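Local coordinates for protein prolyl-tRNA synthetase (Naegleria fowleri, PDB 6UYH) that probably charges its cognate tRNA with proline through an ATP-derived prolyl-adenylate, and here holds the inhibitor halofuginone together with an ATP analogue, at residues R193-E196 with P202-K205; T222-I227 with G231-G236. All coordinates share one frame; numbering follows the deposited sequence.

Overall arrangement
Both contacts lie within the class II synthetase core and follow one another along the chain: contact 1 closes the turn from helix 177-198 into strand 204-207, and contact 2 is the hairpin of strands 219-227 and 232-243 that comes next. Their centres are about 10 Å apart. Strand 204-207 pairs antiparallel with strand 219-227, and the backbone bond from Glu224 N to Ile204 O, 2.9 Å long, ties the two contacts together. A second tie runs from the helix, where Tyr195 OH meets Gly236 O at 2.7 Å. The helix thus lies against the hairpin whose second strand, through Gln235 and Gly236, lines the nucleotide pocket.

Contact 1 (R193-E196 with P202-K205); sequences RVYE and PVIK
Pro202 meets the helix through its alpha carbon: Glu196 OE2 lies 3.6 Å from Pro202 CA, while the proline ring packs on Ala409, Arg410 and Met413 of helix 391-415. At Val203 the contact becomes polar on one side and apolar on the other. Its backbone N donates to Glu196 OE2 at 3.3 Å, a long bond with an angle of 154° at the hydrogen, received on the anti lone pair of the carboxylate. A water reinforces this, donating to Glu196 OE2 and to Val203 O, and a salt bridge from Arg410 NH1 reaches the same oxygen. Three partners therefore hold Glu196 OE2, and the nearby guanidinium would be expected to favour the charged form of this buried carboxylate. The glutamate chain, extended beyond CG (chi2 -154°), carries OE2 out to the loop. The valine side chain instead turns to Tyr195, crossing it at about a right angle; Val203 CG1 comes to 3.5 Å from Tyr195 CB and approaches the start of the ring obliquely. Tyr195 OH, at the other end of the ring, has Gly236 O as its polar partner. Ile204 then enters the strand, its backbone pairing with Glu224. This is a short helix-to-strand connection in the class II synthetase core, placing strand 204-207 beside strand 219-227.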
loop_
_atom_site.group_PDB
_atom_site.type_symbol
_atom_site.label_atom_id
_atom_site.label_comp_id
_atom_site.label_asym_id
_atom_site.label_seq_id
_atom_site.Cartn_x
_atom_site.Cartn_y
_atom_site.Cartn_z
ATOM N N ARG A 193 7.990 11.803 -16.011
ATOM C CA ARG A 193 6.605 11.660 -16.458
ATOM C C ARG A 193 5.615 11.770 -15.301
ATOM O O ARG A 193 4.519 12.316 -15.476
ATOM C CB ARG A 193 6.424 10.337 -17.198
ATOM C CG ARG A 193 7.251 10.268 -18.479
ATOM C CD ARG A 193 6.977 8.973 -19.223
ATOM N NE ARG A 193 5.573 8.881 -19.599
ATOM C CZ ARG A 193 4.938 7.741 -19.847
ATOM N NH1 ARG A 193 5.585 6.584 -19.770
ATOM N NH2 ARG A 193 3.654 7.761 -20.168
ATOM N N VAL A 194 5.956 11.242 -14.120
ATOM C CA VAL A 194 5.073 11.425 -12.966
ATOM C C VAL A 194 4.861 12.909 -12.703
ATOM O O VAL A 194 3.727 13.388 -12.606
ATOM C CB VAL A 194 5.634 10.725 -11.713
ATOM C CG1 VAL A 194 4.818 11.153 -10.458
ATOM C CG2 VAL A 194 5.604 9.194 -11.871
ATOM N N TYR A 195 5.952 13.662 -12.584
ATOM C CA TYR A 195 5.808 15.080 -12.284
ATOM C C TYR A 195 5.070 15.811 -13.401
ATOM O O TYR A 195 4.116 16.553 -13.143
ATOM C CB TYR A 195 7.175 15.701 -12.034
ATOM C CG TYR A 195 7.632 15.530 -10.614
ATOM C CD1 TYR A 195 8.610 14.595 -10.274
ATOM C CD2 TYR A 195 7.053 16.285 -9.594
ATOM C CE1 TYR A 195 9.024 14.448 -8.951
ATOM C CE2 TYR A 195 7.452 16.140 -8.281
ATOM C CZ TYR A 195 8.439 15.226 -7.963
ATOM O OH TYR A 195 8.822 15.096 -6.645
ATOM N N GLU A 196 5.469 15.586 -14.656
ATOM C CA GLU A 196 4.938 16.421 -15.738
ATOM C C GLU A 196 3.558 15.950 -16.191
ATOM O O GLU A 196 2.642 16.763 -16.339
ATOM C CB GLU A 196 5.926 16.463 -16.904
ATOM C CG GLU A 196 7.247 17.182 -16.500
ATOM C CD GLU A 196 8.000 17.809 -17.651
ATOM O OE1 GLU A 196 7.561 17.685 -18.813
ATOM O OE2 GLU A 196 9.046 18.439 -17.383
ATOM N N PRO A 202 7.062 20.892 -13.883
ATOM C CA PRO A 202 8.223 20.696 -14.756
ATOM C C PRO A 202 9.454 20.302 -13.956
ATOM O O PRO A 202 9.600 20.655 -12.783
ATOM C CB PRO A 202 8.402 22.075 -15.407
ATOM C CG PRO A 202 7.943 23.030 -14.342
ATOM C CD PRO A 202 6.768 22.319 -13.665
ATOM N N VAL A 203 10.356 19.560 -14.612
ATOM C CA VAL A 203 11.545 19.042 -13.944
ATOM C C VAL A 203 12.774 19.348 -14.782
ATOM O O VAL A 203 12.693 19.633 -15.979
ATOM C CB VAL A 203 11.493 17.515 -13.672
ATOM C CG1 VAL A 203 10.246 17.116 -12.897
ATOM C CG2 VAL A 203 11.605 16.735 -14.961
ATOM N N ILE A 204 13.928 19.270 -14.123
ATOM C CA ILE A 204 15.231 19.319 -14.777
ATOM C C ILE A 204 15.988 18.066 -14.371
ATOM O O ILE A 204 16.179 17.818 -13.173
ATOM C CB ILE A 204 16.032 20.567 -14.386
ATOM C CG1 ILE A 204 15.290 21.836 -14.802
ATOM C CG2 ILE A 204 17.401 20.521 -15.058
ATOM C CD1 ILE A 204 15.899 23.092 -14.218
ATOM N N LYS A 205 16.415 17.279 -15.356
ATOM C CA LYS A 205 17.197 16.078 -15.090
ATOM C C LYS A 205 18.672 16.432 -14.956
ATOM O O LYS A 205 19.206 17.198 -15.748
ATOM C CB LYS A 205 17.041 15.076 -16.232
ATOM C CG LYS A 205 15.685 14.435 -16.366
ATOM C CD LYS A 205 15.678 13.603 -17.648
ATOM C CE LYS A 205 14.381 12.801 -17.804
ATOM N NZ LYS A 205 14.409 12.069 -19.107
HETATM O O HOH W 1 11.565 18.278 -18.268
#

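Contact 2 (T222-I227 with G231-G236); sequences TVETFI and GRAVQG. With ANP (phosphoaminophosphonic acid-adenylate ester), chain C.
An antiparallel beta hairpin of the class II core forms this contact, with a G1 bulge where Gly231 and Arg232 both face Ile227. Ile227 O takes a weak bond from Gly231 N and a straighter one from Arg232 N at 3.1 Å, and the positive phi of Gly231 suits glycine. The two strand segments are twisted, with 146° between their N-to-C directions. Thr225 and Val234 are a hydrogen-bonded pair in which Val234 O is gripped twice: Thr225 N and Thr225 OG1, the latter at 2.9 Å, arrive from opposite faces of the carbonyl plane. A chi1 of 63° swings the hydroxyl toward Val234 O. On the same face Ile227 CG1 touches Val234 CG2 at 3.8 Å, and helix 274-283 covers these residues. On the other face the side chains of Glu224 and Gln235 run alongside each other, with carboxylate and amide planes 15° apart. Gln235 NE2 donates to the syn lone pair of Glu224 OE1 at 2.6 Å, that oxygen being tilted out of the Gln235 amide plane, while Thr222 OG1 holds Glu224 OE2 on its anti lone pair, which fixes the carboxylate's rotation. Phe226, on this face too, brings CE1 to 3.6 Å from Gly231 C. At the nucleotide end, where Arg274 also bonds Gln235 O, the ribose hydroxyl O2' of the ATP analogue donates to Gln235 O at 3.0 Å.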
loop_
_atom_site.group_PDB
_atom_site.type_symbol
_atom_site.label_atom_id
_atom_site.label_comp_id
_atom_site.label_asym_id
_atom_site.label_seq_id
_atom_site.Cartn_x
_atom_site.Cartn_y
_atom_site.Cartn_z
ATOM N N THR A 222 18.917 12.821 -10.583
ATOM C CA THR A 222 17.810 13.441 -9.866
ATOM C C THR A 222 16.905 14.153 -10.860
ATOM O O THR A 222 17.341 14.530 -11.947
ATOM C CB THR A 222 18.343 14.440 -8.805
ATOM O OG1 THR A 222 17.254 15.083 -8.139
ATOM C CG2 THR A 222 19.228 15.504 -9.449
ATOM N N VAL A 223 15.632 14.314 -10.494
ATOM C CA VAL A 223 14.762 15.299 -11.136
ATOM C C VAL A 223 14.594 16.456 -10.158
ATOM O O VAL A 223 14.085 16.275 -9.043
ATOM C CB VAL A 223 13.405 14.710 -11.559
ATOM C CG1 VAL A 223 13.574 13.870 -12.829
ATOM C CG2 VAL A 223 12.780 13.853 -10.441
ATOM N N GLU A 224 15.062 17.631 -10.554
ATOM C CA GLU A 224 14.933 18.828 -9.733
ATOM C C GLU A 224 13.648 19.562 -10.078
ATOM O O GLU A 224 13.276 19.658 -11.251
ATOM C CB GLU A 224 16.126 19.754 -9.942
ATOM C CG GLU A 224 17.430 19.157 -9.431
ATOM C CD GLU A 224 17.397 18.924 -7.936
ATOM O OE1 GLU A 224 17.224 19.917 -7.191
ATOM O OE2 GLU A 224 17.514 17.753 -7.509
ATOM N N THR A 225 12.970 20.069 -9.048
ATOM C CA THR A 225 11.773 20.884 -9.201
ATOM C C THR A 225 12.011 22.218 -8.514
ATOM O O THR A 225 12.989 22.395 -7.779
ATOM C CB THR A 225 10.526 20.202 -8.618
ATOM O OG1 THR A 225 10.696 20.019 -7.211
ATOM C CG2 THR A 225 10.276 18.827 -9.276
ATOM N N PHE A 226 11.117 23.173 -8.767
ATOM C CA PHE A 226 11.375 24.555 -8.377
ATOM C C PHE A 226 10.132 25.200 -7.783
ATOM O O PHE A 226 9.054 25.149 -8.383
ATOM C CB PHE A 226 11.848 25.374 -9.579
ATOM C CG PHE A 226 12.131 26.815 -9.264
ATOM C CD1 PHE A 226 13.173 27.168 -8.407
ATOM C CD2 PHE A 226 11.380 27.825 -9.850
ATOM C CE1 PHE A 226 13.452 28.515 -8.135
ATOM C CE2 PHE A 226 11.667 29.178 -9.586
ATOM C CZ PHE A 226 12.706 29.506 -8.724
ATOM N N ILE A 227 10.300 25.837 -6.625
ATOM C CA ILE A 227 9.214 26.549 -5.956
ATOM C C ILE A 227 9.433 28.040 -6.205
ATOM O O ILE A 227 10.280 28.668 -5.571
ATOM C CB ILE A 227 9.156 26.225 -4.460
ATOM C CG1 ILE A 227 9.194 24.701 -4.242
ATOM C CG2 ILE A 227 7.887 26.851 -3.822
ATOM C CD1 ILE A 227 8.129 23.898 -5.009
ATOM N N GLY A 231 11.700 30.818 -4.319
ATOM C CA GLY A 231 12.924 30.613 -5.093
ATOM C C GLY A 231 13.774 29.449 -4.631
ATOM O O GLY A 231 15.008 29.566 -4.575
ATOM N N ARG A 232 13.145 28.314 -4.319
ATOM C CA ARG A 232 13.831 27.161 -3.756
ATOM C C ARG A 232 13.601 25.931 -4.611
ATOM O O ARG A 232 12.479 25.663 -5.044
ATOM C CB ARG A 232 13.360 26.864 -2.337
ATOM C CG ARG A 232 13.699 27.970 -1.399
ATOM C CD ARG A 232 13.463 27.629 0.049
ATOM N NE ARG A 232 13.906 28.784 0.817
ATOM C CZ ARG A 232 15.076 28.874 1.439
ATOM N NH1 ARG A 232 15.923 27.847 1.425
ATOM N NH2 ARG A 232 15.381 29.994 2.082
ATOM N N ALA A 233 14.670 25.178 -4.828
ATOM C CA ALA A 233 14.561 23.905 -5.510
ATOM C C ALA A 233 14.129 22.823 -4.528
ATOM O O ALA A 233 14.342 22.930 -3.314
ATOM C CB ALA A 233 15.896 23.537 -6.156
ATOM N N VAL A 234 13.505 21.777 -5.065
ATOM C CA VAL A 234 13.157 20.584 -4.303
ATOM C C VAL A 234 13.672 19.375 -5.075
ATOM O O VAL A 234 13.324 19.187 -6.247
ATOM C CB VAL A 234 11.641 20.466 -4.061
ATOM C CG1 VAL A 234 11.301 19.117 -3.416
ATOM C CG2 VAL A 234 11.139 21.615 -3.202
ATOM N N GLN A 235 14.487 18.553 -4.415
ATOM C CA GLN A 235 14.957 17.306 -5.007
ATOM C C GLN A 235 13.778 16.348 -5.122
ATOM O O GLN A 235 13.253 15.869 -4.108
ATOM C CB GLN A 235 16.093 16.735 -4.161
ATOM C CG GLN A 235 17.429 17.486 -4.310
ATOM C CD GLN A 235 17.397 18.933 -3.789
ATOM O OE1 GLN A 235 17.141 19.177 -2.608
ATOM N NE2 GLN A 235 17.664 19.892 -4.674
ATOM N N GLY A 236 13.339 16.080 -6.356
ATOM C CA GLY A 236 12.034 15.476 -6.553
ATOM C C GLY A 236 11.978 13.968 -6.596
ATOM O O GLY A 236 10.890 13.405 -6.506
HETATM P PG ANP C . 17.113 15.042 1.215
HETATM O O1G ANP C . 18.177 16.026 1.075
HETATM O O2G ANP C . 17.063 14.579 2.732
HETATM O O3G ANP C . 15.781 15.758 0.766
HETATM P PB ANP C . 17.827 12.198 0.594
HETATM O O1B ANP C . 19.151 11.898 0.071
HETATM O O2B ANP C . 17.816 11.971 2.137
HETATM N N3B ANP C . 17.338 13.731 0.251
HETATM P PA ANP C . 16.743 9.771 -0.548
HETATM O O1A ANP C . 17.624 9.564 -1.717
HETATM O O2A ANP C . 17.165 8.905 0.593
HETATM O O3A ANP C . 16.753 11.277 -0.042
HETATM O "O5'" ANP C . 15.174 9.518 -0.802
HETATM C "C5'" ANP C . 14.503 9.324 -2.069
HETATM C "C4'" ANP C . 13.559 10.483 -2.254
HETATM O "O4'" ANP C . 12.645 10.554 -1.137
HETATM C "C3'" ANP C . 14.261 11.832 -2.263
HETATM O "O3'" ANP C . 14.740 12.139 -3.567
HETATM C "C2'" ANP C . 13.157 12.789 -1.813
HETATM O "O2'" ANP C . 12.427 13.267 -2.936
HETATM C "C1'" ANP C . 12.299 11.906 -0.884
HETATM N N9 ANP C . 12.503 12.174 0.533
HETATM C C8 ANP C . 13.685 12.124 1.226
HETATM N N7 ANP C . 13.575 12.407 2.500
HETATM C C5 ANP C . 12.218 12.661 2.662
HETATM C C6 ANP C . 11.449 13.021 3.783
HETATM N N6 ANP C . 11.940 13.141 5.019
HETATM N N1 ANP C . 10.128 13.232 3.592
HETATM C C2 ANP C . 9.619 13.064 2.368
HETATM N N3 ANP C . 10.241 12.709 1.242
HETATM C C4 ANP C . 11.548 12.525 1.457
#